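Long-range contact in addiction module toxin RelE (Helicobacter pylori, PDB 4LTT), which is the toxin of a type II toxin-antitoxin system, belongs to the YafQ subfamily of RelE toxins, and probably cleaves RNA as an endonuclease: residues 22-30 with 59-67. Numbering follows the deposited sequence.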
loop_
_atom_site.group_PDB
_atom_site.type_symbol
_atom_site.label_atom_id
_atom_site.label_comp_id
_atom_site.label_asym_id
_atom_site.label_seq_id
_atom_site.Cartn_x
_atom_site.Cartn_y
_atom_site.Cartn_z
ATOM N N PHE A 22 13.101 -2.389 7.155
ATOM C CA PHE A 22 12.512 -2.103 5.809
ATOM C C PHE A 22 13.182 -0.897 5.160
ATOM O O PHE A 22 13.410 0.134 5.805
ATOM C CB PHE A 22 11.066 -1.789 6.071
ATOM C CG PHE A 22 10.253 -1.434 4.818
ATOM C CD1 PHE A 22 10.080 -2.381 3.836
ATOM C CD2 PHE A 22 9.707 -0.185 4.654
ATOM C CE1 PHE A 22 9.296 -2.087 2.708
ATOM C CE2 PHE A 22 8.932 0.098 3.546
ATOM C CZ PHE A 22 8.707 -0.842 2.611
ATOM N N ASP A 23 13.489 -1.087 3.880
ATOM C CA ASP A 23 13.997 -0.055 3.003
ATOM C C ASP A 23 12.809 0.494 2.171
ATOM O O ASP A 23 12.272 -0.277 1.381
ATOM C CB ASP A 23 15.099 -0.666 2.122
ATOM C CG ASP A 23 15.687 0.311 1.121
ATOM O OD1 ASP A 23 15.097 1.289 0.723
ATOM O OD2 ASP A 23 16.820 0.031 0.588
ATOM N N ASP A 24 12.451 1.736 2.314
ATOM C CA ASP A 24 11.274 2.277 1.650
ATOM C C ASP A 24 11.497 2.848 0.274
ATOM O O ASP A 24 10.608 3.517 -0.282
ATOM C CB ASP A 24 10.621 3.317 2.586
ATOM C CG ASP A 24 11.413 4.574 2.737
ATOM O OD1 ASP A 24 12.560 4.618 2.232
ATOM O OD2 ASP A 24 10.886 5.533 3.344
ATOM N N SER A 25 12.633 2.564 -0.369
ATOM C CA SER A 25 12.908 3.210 -1.644
ATOM C C SER A 25 11.938 2.788 -2.732
ATOM O O SER A 25 11.414 3.639 -3.479
ATOM C CB SER A 25 14.341 3.052 -2.005
ATOM O OG SER A 25 14.603 1.784 -2.337
ATOM N N VAL A 26 11.666 1.495 -2.856
ATOM C CA VAL A 26 10.728 1.050 -3.822
ATOM C C VAL A 26 9.306 1.556 -3.488
ATOM O O VAL A 26 8.555 1.993 -4.400
ATOM C CB VAL A 26 10.745 -0.504 -3.980
ATOM C CG1 VAL A 26 9.640 -0.970 -4.902
ATOM C CG2 VAL A 26 12.116 -0.878 -4.538
ATOM N N LEU A 27 8.927 1.479 -2.232
ATOM C CA LEU A 27 7.663 2.020 -1.801
ATOM C C LEU A 27 7.476 3.468 -2.286
ATOM O O LEU A 27 6.388 3.857 -2.751
ATOM C CB LEU A 27 7.457 1.951 -0.298
ATOM C CG LEU A 27 6.212 2.585 0.270
ATOM C CD1 LEU A 27 4.946 1.877 -0.228
ATOM C CD2 LEU A 27 6.286 2.531 1.774
ATOM N N ASN A 28 8.462 4.329 -2.072
ATOM C CA ASN A 28 8.330 5.697 -2.472
ATOM C C ASN A 28 8.103 5.826 -3.973
ATOM O O ASN A 28 7.344 6.720 -4.413
ATOM C CB ASN A 28 9.535 6.530 -1.979
ATOM C CG ASN A 28 9.527 6.784 -0.523
ATOM O OD1 ASN A 28 8.481 6.800 0.101
ATOM N ND2 ASN A 28 10.729 6.889 0.058
ATOM N N GLU A 29 8.810 5.035 -4.739
ATOM C CA GLU A 29 8.599 5.071 -6.168
ATOM C C GLU A 29 7.209 4.625 -6.566
ATOM O O GLU A 29 6.565 5.217 -7.456
ATOM C CB GLU A 29 9.628 4.191 -6.857
ATOM C CG GLU A 29 9.615 4.168 -8.370
ATOM C CD GLU A 29 10.462 3.006 -8.852
ATOM O OE1 GLU A 29 10.087 1.829 -8.644
ATOM O OE2 GLU A 29 11.519 3.227 -9.366
ATOM N N VAL A 30 6.720 3.569 -5.923
ATOM C CA VAL A 30 5.334 3.078 -6.161
ATOM C C VAL A 30 4.302 4.171 -5.791
ATOM O O VAL A 30 3.368 4.425 -6.568
ATOM C CB VAL A 30 5.069 1.819 -5.349
ATOM C CG1 VAL A 30 3.527 1.485 -5.277
ATOM C CG2 VAL A 30 5.889 0.649 -5.865
ATOM N N CYS A 59 -0.949 -3.875 -3.845
ATOM C CA CYS A 59 0.213 -4.194 -4.652
ATOM C C CYS A 59 1.256 -4.779 -3.704
ATOM O O CYS A 59 1.164 -4.688 -2.467
ATOM C CB CYS A 59 0.713 -3.008 -5.450
ATOM S SG CYS A 59 1.314 -1.644 -4.483
ATOM N N HIS A 60 2.224 -5.434 -4.313
ATOM C CA HIS A 60 3.317 -6.089 -3.524
ATOM C C HIS A 60 4.567 -5.278 -3.596
ATOM O O HIS A 60 5.159 -5.171 -4.692
ATOM C CB HIS A 60 3.701 -7.380 -4.168
ATOM C CG HIS A 60 2.847 -8.503 -3.861
ATOM N ND1 HIS A 60 1.581 -8.539 -4.121
ATOM C CD2 HIS A 60 3.206 -9.775 -3.412
ATOM C CE1 HIS A 60 1.101 -9.770 -3.807
ATOM N NE2 HIS A 60 2.115 -10.490 -3.364
ATOM N N ILE A 61 4.979 -4.728 -2.506
ATOM C CA ILE A 61 6.280 -4.000 -2.420
ATOM C C ILE A 61 7.448 -4.989 -2.323
ATOM O O ILE A 61 8.487 -4.806 -2.987
ATOM C CB ILE A 61 6.234 -3.011 -1.276
ATOM C CG1 ILE A 61 5.012 -2.097 -1.330
ATOM C CG2 ILE A 61 7.550 -2.176 -1.190
ATOM C CD1 ILE A 61 4.851 -1.222 -2.549
ATOM N N LYS A 62 7.245 -6.025 -1.525
ATOM C CA LYS A 62 8.146 -7.166 -1.374
ATOM C C LYS A 62 7.182 -8.365 -1.220
ATOM O O LYS A 62 6.038 -8.223 -0.921
ATOM C CB LYS A 62 9.071 -7.089 -0.110
ATOM C CG LYS A 62 9.755 -5.761 0.037
ATOM C CD LYS A 62 11.084 -5.917 0.756
ATOM C CE LYS A 62 11.172 -6.765 1.994
ATOM N NZ LYS A 62 12.172 -6.152 2.951
ATOM N N PRO A 63 7.727 -9.598 -1.291
ATOM C CA PRO A 63 6.795 -10.723 -1.107
ATOM C C PRO A 63 5.963 -10.699 0.230
ATOM O O PRO A 63 4.742 -11.047 0.225
ATOM C CB PRO A 63 7.715 -11.967 -1.255
ATOM C CG PRO A 63 8.904 -11.490 -1.997
ATOM C CD PRO A 63 9.074 -10.030 -1.711
ATOM N N ASP A 64 6.554 -10.244 1.338
ATOM C CA ASP A 64 5.806 -10.153 2.585
ATOM C C ASP A 64 5.432 -8.739 2.946
ATOM O O ASP A 64 5.128 -8.474 4.103
ATOM C CB ASP A 64 6.606 -10.744 3.740
ATOM C CG ASP A 64 6.684 -12.233 3.684
ATOM O OD1 ASP A 64 5.750 -12.860 3.144
ATOM O OD2 ASP A 64 7.646 -12.756 4.272
ATOM N N VAL A 65 5.527 -7.805 1.985
ATOM C CA VAL A 65 5.134 -6.417 2.266
ATOM C C VAL A 65 4.134 -5.957 1.184
ATOM O O VAL A 65 4.560 -5.695 0.049
ATOM C CB VAL A 65 6.329 -5.469 2.353
ATOM C CG1 VAL A 65 5.759 -4.098 2.723
ATOM C CG2 VAL A 65 7.278 -5.871 3.456
ATOM N N LEU A 66 2.870 -5.910 1.567
ATOM C CA LEU A 66 1.786 -5.519 0.701
ATOM C C LEU A 66 1.335 -4.150 1.059
ATOM O O LEU A 66 1.242 -3.838 2.247
ATOM C CB LEU A 66 0.641 -6.495 0.863
ATOM C CG LEU A 66 0.974 -7.972 0.709
ATOM C CD1 LEU A 66 -0.239 -8.790 0.987
ATOM C CD2 LEU A 66 1.590 -8.310 -0.585
ATOM N N LEU A 67 1.043 -3.323 0.058
ATOM C CA LEU A 67 0.464 -1.994 0.273
ATOM C C LEU A 67 -1.030 -2.088 -0.103
ATOM O O LEU A 67 -1.373 -2.489 -1.236
ATOM C CB LEU A 67 1.195 -0.993 -0.629
ATOM C CG LEU A 67 0.558 0.422 -0.620
ATOM C CD1 LEU A 67 0.728 1.088 0.737
ATOM C CD2 LEU A 67 1.154 1.264 -1.753
HETATM O O HOH W 1 13.525 -3.822 2.711
#
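I61 packs on L27 and V30 of helix 25-35. Its CD1 lies 3.9 Å from L27 CD1 and also 3.9 Å from V30 CG2. With chi1 at -52°, CG1 lies beside the backbone N and anti to the carbonyl carbon. This leaves CG2 anti to the N, where it meets the edge of the F22 ring. CZ of that ring is 4.2 Å from I61 CG2, and the two side chains cross at about a right angle. F22 CE1 also touches V65 CG1, at 4.1 Å. V30 CG1 packs on C59 SG at 3.9 Å, and L27 CD1 rests on L67 CD2.

I61 is part of a classic beta bulge: I61 N and K62 N both donate to V65 O. The chain turns a corner at I61, and a type I turn from K62 to V65 follows. K62 NZ and D23 N both donate to one water, which bridges the segments. D23 OD1 accepts from S25 N (3.0 Å) in an Asx turn leading into helix 25-35.

This is apolar packing of a helix on the mixed sheet of a RelE-family toxin, here on strands 57-60 and 65-72. L81 of strand 75-82 touches F22, L27, V65 and L67, L17 of helix 8-19 adjoins F22 and V65, and F44 borders V26 and V30.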